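Local coordinates for Bse634I restriction endonuclease (Geobacillus stearothermophilus, PDB 1KNV), which probably cleaves double-stranded DNA at a specific recognition sequence, as a metal-dependent type II restriction endonuclease, at residues 103-106 / 107-111; 175-178 / 179-182; 202-205 / 206-210; 280-283 / 284-287. One frame throughout, in Å; residues are numbered along the deposited sequence.

Contact 1 of 4, residues 103-106 / 107-111; sequences KMPN and VKTFD
N106 and T109 close a local, mixed polar and apolar turn in the loop that leaves strand 99-103 on its way to helix 118-131. Residues 107-109 have helical backbone angles, and two oxygens of N106 gather the donors of T109 and F110. The carbonyl oxygen takes T109 N (T109 N to N106 O 2.9 Å), a beta-turn bond whose donor stands above the carbonyl plane. It also takes F110 N, and this longer bond is nearly straight (F110 N to N106 O 3.2 Å, N-H...O 170°).

The side-chain oxygen also takes two donors, both from T109. N106 has chi1 at 92°, off a staggered position, which swings its carboxamide back over the turn. N106 OD1 then receives T109 N from above the amide plane at 3.0 Å. T109 OG1 reaches the same N106 OD1 at a short 2.5 Å, end-on to the carbonyl (173°). With two donors on OD1, the amide is held against rotation, and N106 ND2 comes alongside K108 CB at 3.2 Å.

On the other branch of T109, the methyl turns to the proline ring (P105 CB to T109 CG2 3.8 Å). The same ring meets the next residue through P105 CG and F110 CB, 3.8 Å apart. M104, bent at its last two torsions, brings its methyl obliquely to the F110 ring (M104 CE to F110 CD2 3.9 Å).

Outside the turn, N144 ND2 bonds both P105 O and F110 O. M104 pairs through its backbone with D146, a calcium-binding residue next to strand 147-151, while K103 rests on E80 and A84 of helix 68-93.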
loop_
_atom_site.group_PDB
_atom_site.type_symbol
_atom_site.label_atom_id
_atom_site.label_comp_id
_atom_site.label_asym_id
_atom_site.label_seq_id
_atom_site.Cartn_x
_atom_site.Cartn_y
_atom_site.Cartn_z
ATOM N N LYS B 103 -23.602 -24.898 0.978
ATOM C CA LYS B 103 -24.399 -24.342 -0.102
ATOM C C LYS B 103 -25.057 -23.074 0.430
ATOM O O LYS B 103 -25.880 -23.134 1.334
ATOM C CB LYS B 103 -25.464 -25.344 -0.537
ATOM C CG LYS B 103 -25.756 -25.291 -2.020
ATOM C CD LYS B 103 -26.299 -23.953 -2.388
ATOM C CE LYS B 103 -26.167 -23.669 -3.861
ATOM N NZ LYS B 103 -26.636 -22.279 -4.085
ATOM N N MET B 104 -24.698 -21.928 -0.135
ATOM C CA MET B 104 -25.245 -20.661 0.320
ATOM C C MET B 104 -26.415 -20.135 -0.494
ATOM O O MET B 104 -26.445 -20.276 -1.715
ATOM C CB MET B 104 -24.147 -19.596 0.336
ATOM C CG MET B 104 -22.989 -19.893 1.262
ATOM S SD MET B 104 -23.507 -20.001 2.973
ATOM C CE MET B 104 -24.122 -18.375 3.229
ATOM N N PRO B 105 -27.394 -19.509 0.181
ATOM C CA PRO B 105 -28.585 -18.931 -0.447
ATOM C C PRO B 105 -28.162 -17.557 -0.966
ATOM O O PRO B 105 -26.973 -17.234 -0.936
ATOM C CB PRO B 105 -29.557 -18.824 0.714
ATOM C CG PRO B 105 -28.647 -18.427 1.830
ATOM C CD PRO B 105 -27.454 -19.349 1.647
ATOM N N ASN B 106 -29.103 -16.743 -1.431
ATOM C CA ASN B 106 -28.726 -15.423 -1.925
ATOM C C ASN B 106 -28.456 -14.487 -0.739
ATOM O O ASN B 106 -28.958 -14.704 0.359
ATOM C CB ASN B 106 -29.823 -14.843 -2.811
ATOM C CG ASN B 106 -30.800 -14.003 -2.037
ATOM O OD1 ASN B 106 -31.487 -14.502 -1.145
ATOM N ND2 ASN B 106 -30.864 -12.710 -2.362
ATOM N N VAL B 107 -27.670 -13.440 -0.973
ATOM C CA VAL B 107 -27.294 -12.494 0.076
ATOM C C VAL B 107 -28.456 -11.904 0.881
ATOM O O VAL B 107 -28.306 -11.602 2.069
ATOM C CB VAL B 107 -26.443 -11.345 -0.517
ATOM C CG1 VAL B 107 -27.309 -10.454 -1.399
ATOM C CG2 VAL B 107 -25.771 -10.559 0.599
ATOM N N LYS B 108 -29.613 -11.745 0.254
ATOM C CA LYS B 108 -30.750 -11.184 0.960
ATOM C C LYS B 108 -31.360 -12.170 1.947
ATOM O O LYS B 108 -31.891 -11.782 2.984
ATOM C CB LYS B 108 -31.786 -10.700 -0.040
ATOM C CG LYS B 108 -31.267 -9.556 -0.893
ATOM C CD LYS B 108 -32.367 -8.956 -1.757
ATOM C CE LYS B 108 -31.832 -7.823 -2.627
ATOM N NZ LYS B 108 -32.875 -7.295 -3.567
ATOM N N THR B 109 -31.273 -13.452 1.627
ATOM C CA THR B 109 -31.788 -14.495 2.505
ATOM C C THR B 109 -30.880 -14.613 3.729
ATOM O O THR B 109 -31.340 -14.622 4.872
ATOM C CB THR B 109 -31.805 -15.850 1.787
ATOM O OG1 THR B 109 -32.695 -15.777 0.670
ATOM C CG2 THR B 109 -32.250 -16.961 2.732
ATOM N N PHE B 110 -29.581 -14.705 3.477
ATOM C CA PHE B 110 -28.606 -14.831 4.544
ATOM C C PHE B 110 -27.258 -14.375 4.020
ATOM O O PHE B 110 -26.607 -15.109 3.282
ATOM C CB PHE B 110 -28.501 -16.289 4.993
ATOM C CG PHE B 110 -27.610 -16.498 6.195
ATOM C CD1 PHE B 110 -28.146 -16.544 7.477
ATOM C CD2 PHE B 110 -26.237 -16.650 6.043
ATOM C CE1 PHE B 110 -27.332 -16.742 8.582
ATOM C CE2 PHE B 110 -25.415 -16.849 7.144
ATOM C CZ PHE B 110 -25.963 -16.894 8.416
ATOM N N ASP B 111 -26.849 -13.162 4.394
ATOM C CA ASP B 111 -25.559 -12.613 3.983
ATOM C C ASP B 111 -24.479 -13.512 4.576
ATOM O O ASP B 111 -24.379 -13.634 5.798
ATOM C CB ASP B 111 -25.403 -11.201 4.532
ATOM C CG ASP B 111 -24.083 -10.577 4.158
ATOM O OD1 ASP B 111 -23.144 -11.324 3.816
ATOM O OD2 ASP B 111 -23.980 -9.333 4.218
#

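Contact 2 of 4, residues 175-178 / 179-182; sequences ALTL and FKDI
F179 folds back under T177 where helix 169-176 runs out into two overlapping beta turns. These are fixed by K180 N to T177 O (3.1 Å) and D181 N to L178 O (3.0 Å), each donor standing above its carbonyl plane. The tight side belongs to the phenyl ring. Its CG lies between the backbone N and the carbonyl carbon (chi1 55°), and this turns one ring face to the preceding backbone. T177 CA makes a CH-pi contact there, 4.2 Å from the centroid of the F179 ring and 26° off the normal. L176 O approaches F179 CE2 obliquely, to 3.1 Å. Cutting F179 back to an alanine is likely to leave T177 CA without its aromatic partner and to open a gap beside M104, P105 and F110, which also pack on this ring.

L178 and I182 turn to I102 of strand 99-103. The outer side is looser: K180, extended beyond CG, runs obliquely past the threonine, with K180 CD 3.9 Å from T177 CB. T177 OG1 is engaged by D173 O, and D181 OD2 by Y160 OH. The other D181 oxygen is tied back through a water that donates to D181 OD1 at 2.6 Å and to T177 O at 2.7 Å.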
loop_
_atom_site.group_PDB
_atom_site.type_symbol
_atom_site.label_atom_id
_atom_site.label_comp_id
_atom_site.label_asym_id
_atom_site.label_seq_id
_atom_site.Cartn_x
_atom_site.Cartn_y
_atom_site.Cartn_z
ATOM N N ALA B 175 -28.986 -29.872 4.537
ATOM C CA ALA B 175 -27.964 -29.501 3.567
ATOM C C ALA B 175 -28.115 -28.053 3.098
ATOM O O ALA B 175 -27.136 -27.404 2.738
ATOM C CB ALA B 175 -28.018 -30.447 2.368
ATOM N N LEU B 176 -29.343 -27.545 3.120
ATOM C CA LEU B 176 -29.609 -26.188 2.663
ATOM C C LEU B 176 -29.610 -25.111 3.747
ATOM O O LEU B 176 -29.764 -23.928 3.436
ATOM C CB LEU B 176 -30.945 -26.149 1.908
ATOM C CG LEU B 176 -31.044 -26.966 0.610
ATOM C CD1 LEU B 176 -32.452 -26.856 0.038
ATOM C CD2 LEU B 176 -30.013 -26.459 -0.405
ATOM N N THR B 177 -29.441 -25.507 5.007
ATOM C CA THR B 177 -29.431 -24.545 6.113
ATOM C C THR B 177 -28.199 -24.743 6.967
ATOM O O THR B 177 -28.175 -24.352 8.126
ATOM C CB THR B 177 -30.661 -24.707 7.032
ATOM O OG1 THR B 177 -30.669 -26.025 7.600
ATOM C CG2 THR B 177 -31.950 -24.476 6.252
ATOM N N LEU B 178 -27.173 -25.350 6.387
ATOM C CA LEU B 178 -25.933 -25.617 7.099
ATOM C C LEU B 178 -25.264 -24.321 7.569
ATOM O O LEU B 178 -24.678 -24.265 8.643
ATOM C CB LEU B 178 -25.003 -26.410 6.177
ATOM C CG LEU B 178 -23.772 -27.130 6.718
ATOM C CD1 LEU B 178 -24.137 -28.060 7.871
ATOM C CD2 LEU B 178 -23.165 -27.913 5.574
ATOM N N PHE B 179 -25.365 -23.271 6.767
ATOM C CA PHE B 179 -24.762 -21.993 7.119
ATOM C C PHE B 179 -25.252 -21.470 8.467
ATOM O O PHE B 179 -24.558 -20.697 9.134
ATOM C CB PHE B 179 -25.056 -20.973 6.019
ATOM C CG PHE B 179 -26.521 -20.812 5.710
ATOM C CD1 PHE B 179 -27.344 -20.044 6.528
ATOM C CD2 PHE B 179 -27.079 -21.436 4.606
ATOM C CE1 PHE B 179 -28.691 -19.902 6.251
ATOM C CE2 PHE B 179 -28.429 -21.296 4.328
ATOM C CZ PHE B 179 -29.235 -20.525 5.155
ATOM N N LYS B 180 -26.447 -21.894 8.870
ATOM C CA LYS B 180 -27.016 -21.463 10.142
ATOM C C LYS B 180 -26.252 -22.017 11.354
ATOM O O LYS B 180 -26.190 -21.367 12.389
ATOM C CB LYS B 180 -28.485 -21.883 10.238
ATOM C CG LYS B 180 -29.430 -21.218 9.260
ATOM C CD LYS B 180 -30.832 -21.727 9.534
ATOM C CE LYS B 180 -31.868 -21.135 8.597
ATOM N NZ LYS B 180 -33.227 -21.683 8.916
ATOM N N ASP B 181 -25.680 -23.213 11.226
ATOM C CA ASP B 181 -24.916 -23.838 12.316
ATOM C C ASP B 181 -23.618 -23.091 12.633
ATOM O O ASP B 181 -23.138 -23.115 13.775
ATOM C CB ASP B 181 -24.532 -25.277 11.958
ATOM C CG ASP B 181 -25.720 -26.202 11.868
ATOM O OD1 ASP B 181 -26.866 -25.703 11.808
ATOM O OD2 ASP B 181 -25.503 -27.435 11.841
ATOM N N ILE B 182 -23.036 -22.451 11.624
ATOM C CA ILE B 182 -21.781 -21.752 11.833
ATOM C C ILE B 182 -21.889 -20.243 11.899
ATOM O O ILE B 182 -20.868 -19.567 11.933
ATOM C CB ILE B 182 -20.759 -22.105 10.741
ATOM C CG1 ILE B 182 -21.252 -21.603 9.392
ATOM C CG2 ILE B 182 -20.540 -23.614 10.684
ATOM C CD1 ILE B 182 -20.236 -21.783 8.303
HETATM O O HOH W 1 -29.051 -25.586 10.412
#

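Contact 3 of 4, residues 202-205 / 206-210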
loop_
_atom_site.group_PDB
_atom_site.type_symbol
_atom_site.label_atom_id
_atom_site.label_comp_id
_atom_site.label_asym_id
_atom_site.label_seq_id
_atom_site.Cartn_x
_atom_site.Cartn_y
_atom_site.Cartn_z
ATOM N N ARG B 202 -22.600 -17.230 -20.524
ATOM C CA ARG B 202 -23.199 -16.198 -21.349
ATOM C C ARG B 202 -22.615 -14.894 -20.780
ATOM O O ARG B 202 -22.470 -14.764 -19.567
ATOM C CB ARG B 202 -24.710 -16.239 -21.146
ATOM C CG ARG B 202 -25.512 -15.411 -22.120
ATOM C CD ARG B 202 -26.988 -15.628 -21.882
ATOM N NE ARG B 202 -27.401 -15.120 -20.582
ATOM C CZ ARG B 202 -28.643 -15.196 -20.119
ATOM N NH1 ARG B 202 -29.587 -15.767 -20.854
ATOM N NH2 ARG B 202 -28.943 -14.688 -18.928
ATOM N N PRO B 203 -22.287 -13.911 -21.641
ATOM C CA PRO B 203 -21.710 -12.632 -21.212
ATOM C C PRO B 203 -22.075 -12.120 -19.825
ATOM O O PRO B 203 -21.192 -11.899 -18.997
ATOM C CB PRO B 203 -22.147 -11.683 -22.314
ATOM C CG PRO B 203 -22.027 -12.554 -23.517
ATOM C CD PRO B 203 -22.703 -13.829 -23.054
ATOM N N ASP B 204 -23.365 -11.934 -19.566
ATOM C CA ASP B 204 -23.800 -11.429 -18.273
ATOM C C ASP B 204 -23.396 -12.336 -17.116
ATOM O O ASP B 204 -23.024 -11.856 -16.049
ATOM C CB ASP B 204 -25.323 -11.189 -18.267
ATOM C CG ASP B 204 -26.138 -12.474 -18.361
ATOM O OD1 ASP B 204 -25.759 -13.378 -19.141
ATOM O OD2 ASP B 204 -27.177 -12.568 -17.661
ATOM N N ARG B 205 -23.443 -13.643 -17.326
ATOM C CA ARG B 205 -23.092 -14.584 -16.273
ATOM C C ARG B 205 -21.599 -14.669 -16.058
ATOM O O ARG B 205 -21.134 -14.905 -14.951
ATOM C CB ARG B 205 -23.659 -15.961 -16.603
ATOM C CG ARG B 205 -25.164 -16.016 -16.456
ATOM C CD ARG B 205 -25.724 -17.233 -17.141
ATOM N NE ARG B 205 -27.177 -17.286 -17.028
ATOM C CZ ARG B 205 -27.948 -18.064 -17.778
ATOM N NH1 ARG B 205 -27.403 -18.852 -18.692
ATOM N NH2 ARG B 205 -29.260 -18.050 -17.614
ATOM N N ARG B 206 -20.846 -14.474 -17.121
ATOM C CA ARG B 206 -19.402 -14.513 -17.014
ATOM C C ARG B 206 -18.950 -13.269 -16.243
ATOM O O ARG B 206 -18.050 -13.332 -15.401
ATOM C CB ARG B 206 -18.787 -14.511 -18.406
ATOM C CG ARG B 206 -17.373 -14.996 -18.438
ATOM C CD ARG B 206 -16.839 -14.917 -19.845
ATOM N NE ARG B 206 -16.573 -13.533 -20.205
ATOM C CZ ARG B 206 -16.269 -13.117 -21.428
ATOM N NH1 ARG B 206 -16.196 -13.983 -22.430
ATOM N NH2 ARG B 206 -16.026 -11.829 -21.643
ATOM N N LEU B 207 -19.590 -12.142 -16.538
ATOM C CA LEU B 207 -19.264 -10.886 -15.891
ATOM C C LEU B 207 -19.589 -10.974 -14.405
ATOM O O LEU B 207 -18.869 -10.413 -13.581
ATOM C CB LEU B 207 -20.032 -9.728 -16.538
ATOM C CG LEU B 207 -19.621 -8.322 -16.086
ATOM C CD1 LEU B 207 -18.166 -8.085 -16.436
ATOM C CD2 LEU B 207 -20.494 -7.277 -16.754
ATOM N N GLN B 208 -20.658 -11.683 -14.054
ATOM C CA GLN B 208 -21.017 -11.836 -12.646
ATOM C C GLN B 208 -19.911 -12.555 -11.883
ATOM O O GLN B 208 -19.644 -12.237 -10.731
ATOM C CB GLN B 208 -22.309 -12.618 -12.502
ATOM C CG GLN B 208 -23.486 -11.910 -13.091
ATOM C CD GLN B 208 -24.700 -12.804 -13.178
ATOM O OE1 GLN B 208 -25.733 -12.407 -13.713
ATOM N NE2 GLN B 208 -24.588 -14.014 -12.650
ATOM N N LEU B 209 -19.274 -13.535 -12.516
ATOM C CA LEU B 209 -18.193 -14.253 -11.860
ATOM C C LEU B 209 -17.047 -13.292 -11.645
ATOM O O LEU B 209 -16.502 -13.201 -10.553
ATOM C CB LEU B 209 -17.708 -15.415 -12.719
ATOM C CG LEU B 209 -18.688 -16.577 -12.819
ATOM C CD1 LEU B 209 -18.134 -17.646 -13.733
ATOM C CD2 LEU B 209 -18.935 -17.131 -11.430
ATOM N N VAL B 210 -16.693 -12.560 -12.695
ATOM C CA VAL B 210 -15.589 -11.609 -12.625
ATOM C C VAL B 210 -15.777 -10.546 -11.545
ATOM O O VAL B 210 -14.875 -10.288 -10.757
ATOM C CB VAL B 210 -15.366 -10.915 -14.000
ATOM C CG1 VAL B 210 -14.375 -9.798 -13.859
ATOM C CG2 VAL B 210 -14.854 -11.924 -15.026
#
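Q208 lays its CG over the D204 carbonyl of the preceding turn and its CD beside R205 CA. The approach is close: Q208 CG comes to 3.0 Å from D204 O, and Q208 CD follows at 3.5 Å from the same oxygen. CG sits beside the backbone N (chi1 -64°) and the chain then runs out extended, which carries the amide back toward the start of the helix. D204 O is also used by a helical bond from Q208 N at 3.1 Å. An alanine here would keep CB but would probably lose the CG and CD packing on the D204 carbonyl and open a gap against L207 of the second subunit, on which Q208 also packs.

The ladder begins with R206 N to R202 O and L207 N to P203 O, and reaches a weak bond from L209 N to R205 O.

At the first turn, R202 grips D204 side-on, one nitrogen to each carboxylate oxygen on its syn side: R202 NE to D204 OD1 is 2.8 Å and R202 NH2 to D204 OD2 is 3.0 Å. Over one face of that guanidinium lies the group of R205, its CZ 3.7 Å above the plane and over the centre. The D204 carboxylate probably offsets the like charge of these two overlapping groups, and R205 NH1 is held by S200 OG. R206 turns away to a salt bridge with D248.

D204 also meets D204 of the second subunit, at a subunit interface. The whole belongs to the N-terminal part of helix 203-227, the crossover helix of a beta-alpha-beta unit between parallel strands 191-198 and 235-240, in a PD-(D/E)XK nuclease.

Contact 4 of 4, residues 280-283 / 284-287; sequences FEDI and DKML
E281 holds CG anti to its nitrogen (chi1 175°) while K285, one turn on, has CG beside its own (chi1 -67°), and both chains then run out extended until they cross obliquely. The contact is made by carbon: K285 CE lies 3.8 Å from E281 CG and equally near E281 CD. The charges stay farther apart, with E281 OE1 and K285 NZ at 4.2 Å, beyond a salt bridge. D282 OD1 is only near K285 NZ, at 4.4 Å, so the amine probably feels both carboxylates without being fixed by either.

Beneath this exposed edge, the first turn of helix 281-291 has regular i to i+4 bonding. K285 N bonds E281 O at 3.0 Å with the donor in the carbonyl plane, M286 N bonds D282 O from above its plane, and L287 N bonds I283 O at 3.0 Å with an N-H...O angle of 166°. L287 CG also closes on I283 O, to 3.3 Å. The buried branches of these two residues lie side by side and point the same way, I283 CG2 to L287 CD1 being 4.2 Å. The side chain of M286 is about 5 Å from that of L197, a calcium-binding residue.

D282 OD2 accepts from the backbone N of T278 and S279. On the buried side the helix packs on helix 68-93, I283 and D284 meeting Q86 and L287 meeting Y90, with a salt bridge from D284 to K93; F280 reaches helix 43-60 at I43 and N46.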
loop_
_atom_site.group_PDB
_atom_site.type_symbol
_atom_site.label_atom_id
_atom_site.label_comp_id
_atom_site.label_asym_id
_atom_site.label_seq_id
_atom_site.Cartn_x
_atom_site.Cartn_y
_atom_site.Cartn_z
ATOM N N PHE B 280 -21.889 -35.579 -11.937
ATOM C CA PHE B 280 -21.702 -35.360 -10.519
ATOM C C PHE B 280 -20.254 -35.577 -10.148
ATOM O O PHE B 280 -19.765 -35.028 -9.166
ATOM C CB PHE B 280 -22.603 -36.289 -9.727
ATOM C CG PHE B 280 -24.021 -35.888 -9.786
ATOM C CD1 PHE B 280 -24.779 -36.166 -10.912
ATOM C CD2 PHE B 280 -24.576 -35.126 -8.768
ATOM C CE1 PHE B 280 -26.074 -35.686 -11.033
ATOM C CE2 PHE B 280 -25.861 -34.639 -8.868
ATOM C CZ PHE B 280 -26.618 -34.919 -10.008
ATOM N N GLU B 281 -19.554 -36.373 -10.937
ATOM C CA GLU B 281 -18.156 -36.608 -10.651
ATOM C C GLU B 281 -17.385 -35.309 -10.874
ATOM O O GLU B 281 -16.364 -35.074 -10.226
ATOM C CB GLU B 281 -17.601 -37.711 -11.551
ATOM C CG GLU B 281 -16.109 -37.921 -11.380
ATOM C CD GLU B 281 -15.594 -39.095 -12.180
ATOM O OE1 GLU B 281 -16.005 -39.240 -13.349
ATOM O OE2 GLU B 281 -14.771 -39.865 -11.643
ATOM N N ASP B 282 -17.870 -34.473 -11.796
ATOM C CA ASP B 282 -17.207 -33.197 -12.082
ATOM C C ASP B 282 -17.238 -32.266 -10.870
ATOM O O ASP B 282 -16.429 -31.342 -10.771
ATOM C CB ASP B 282 -17.862 -32.475 -13.264
ATOM C CG ASP B 282 -17.585 -33.145 -14.591
ATOM O OD1 ASP B 282 -16.553 -33.850 -14.712
ATOM O OD2 ASP B 282 -18.397 -32.942 -15.521
ATOM N N ILE B 283 -18.188 -32.504 -9.968
ATOM C CA ILE B 283 -18.325 -31.712 -8.758
ATOM C C ILE B 283 -17.193 -32.103 -7.817
ATOM O O ILE B 283 -16.543 -31.242 -7.225
ATOM C CB ILE B 283 -19.679 -31.987 -8.059
ATOM C CG1 ILE B 283 -20.838 -31.550 -8.960
ATOM C CG2 ILE B 283 -19.730 -31.261 -6.726
ATOM C CD1 ILE B 283 -22.222 -31.884 -8.399
ATOM N N ASP B 284 -16.968 -33.411 -7.682
ATOM C CA ASP B 284 -15.901 -33.934 -6.828
ATOM C C ASP B 284 -14.537 -33.474 -7.342
ATOM O O ASP B 284 -13.659 -33.112 -6.562
ATOM C CB ASP B 284 -15.897 -35.467 -6.817
ATOM C CG ASP B 284 -17.122 -36.062 -6.169
ATOM O OD1 ASP B 284 -17.880 -35.328 -5.503
ATOM O OD2 ASP B 284 -17.308 -37.290 -6.323
ATOM N N LYS B 285 -14.356 -33.522 -8.659
ATOM C CA LYS B 285 -13.097 -33.106 -9.271
ATOM C C LYS B 285 -12.827 -31.625 -8.994
ATOM O O LYS B 285 -11.706 -31.238 -8.685
ATOM C CB LYS B 285 -13.124 -33.367 -10.780
ATOM C CG LYS B 285 -13.154 -34.844 -11.173
ATOM C CD LYS B 285 -13.110 -34.977 -12.693
ATOM C CE LYS B 285 -13.087 -36.422 -13.156
ATOM N NZ LYS B 285 -13.092 -36.491 -14.647
ATOM N N MET B 286 -13.862 -30.803 -9.108
ATOM C CA MET B 286 -13.729 -29.379 -8.844
ATOM C C MET B 286 -13.293 -29.153 -7.403
ATOM O O MET B 286 -12.366 -28.401 -7.140
ATOM C CB MET B 286 -15.061 -28.670 -9.064
ATOM C CG MET B 286 -15.088 -27.276 -8.473
ATOM S SD MET B 286 -16.629 -26.463 -8.764
ATOM C CE MET B 286 -17.684 -27.279 -7.608
ATOM N N LEU B 287 -13.978 -29.807 -6.471
ATOM C CA LEU B 287 -13.661 -29.659 -5.062
ATOM C C LEU B 287 -12.277 -30.174 -4.766
ATOM O O LEU B 287 -11.593 -29.649 -3.896
ATOM C CB LEU B 287 -14.693 -30.391 -4.212
ATOM C CG LEU B 287 -16.078 -29.753 -4.284
ATOM C CD1 LEU B 287 -17.102 -30.608 -3.543
ATOM C CD2 LEU B 287 -15.992 -28.333 -3.698
#

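Overall arrangement
Contacts 1 and 2 form one patch: their centres are about 11 Å apart, and one face of F179 packs on M104, P105 and F110 of contact 1, the other facing T177, joining two loops beside strand 99-103. Both are partly buried turns, yet contact 1 relies on one asparagine's oxygens and contact 2 on an aromatic ring and a water. Contacts 3 and 4 instead begin helices with regular bonding. Contact 3, about 27 Å from contact 2 between centres, lies at the surface beside a second subunit and is rich in charged groups; contact 4 is mostly buried, its charged edge loosely paired. Helix 68-93 is touched from contacts 1, 2 and 4.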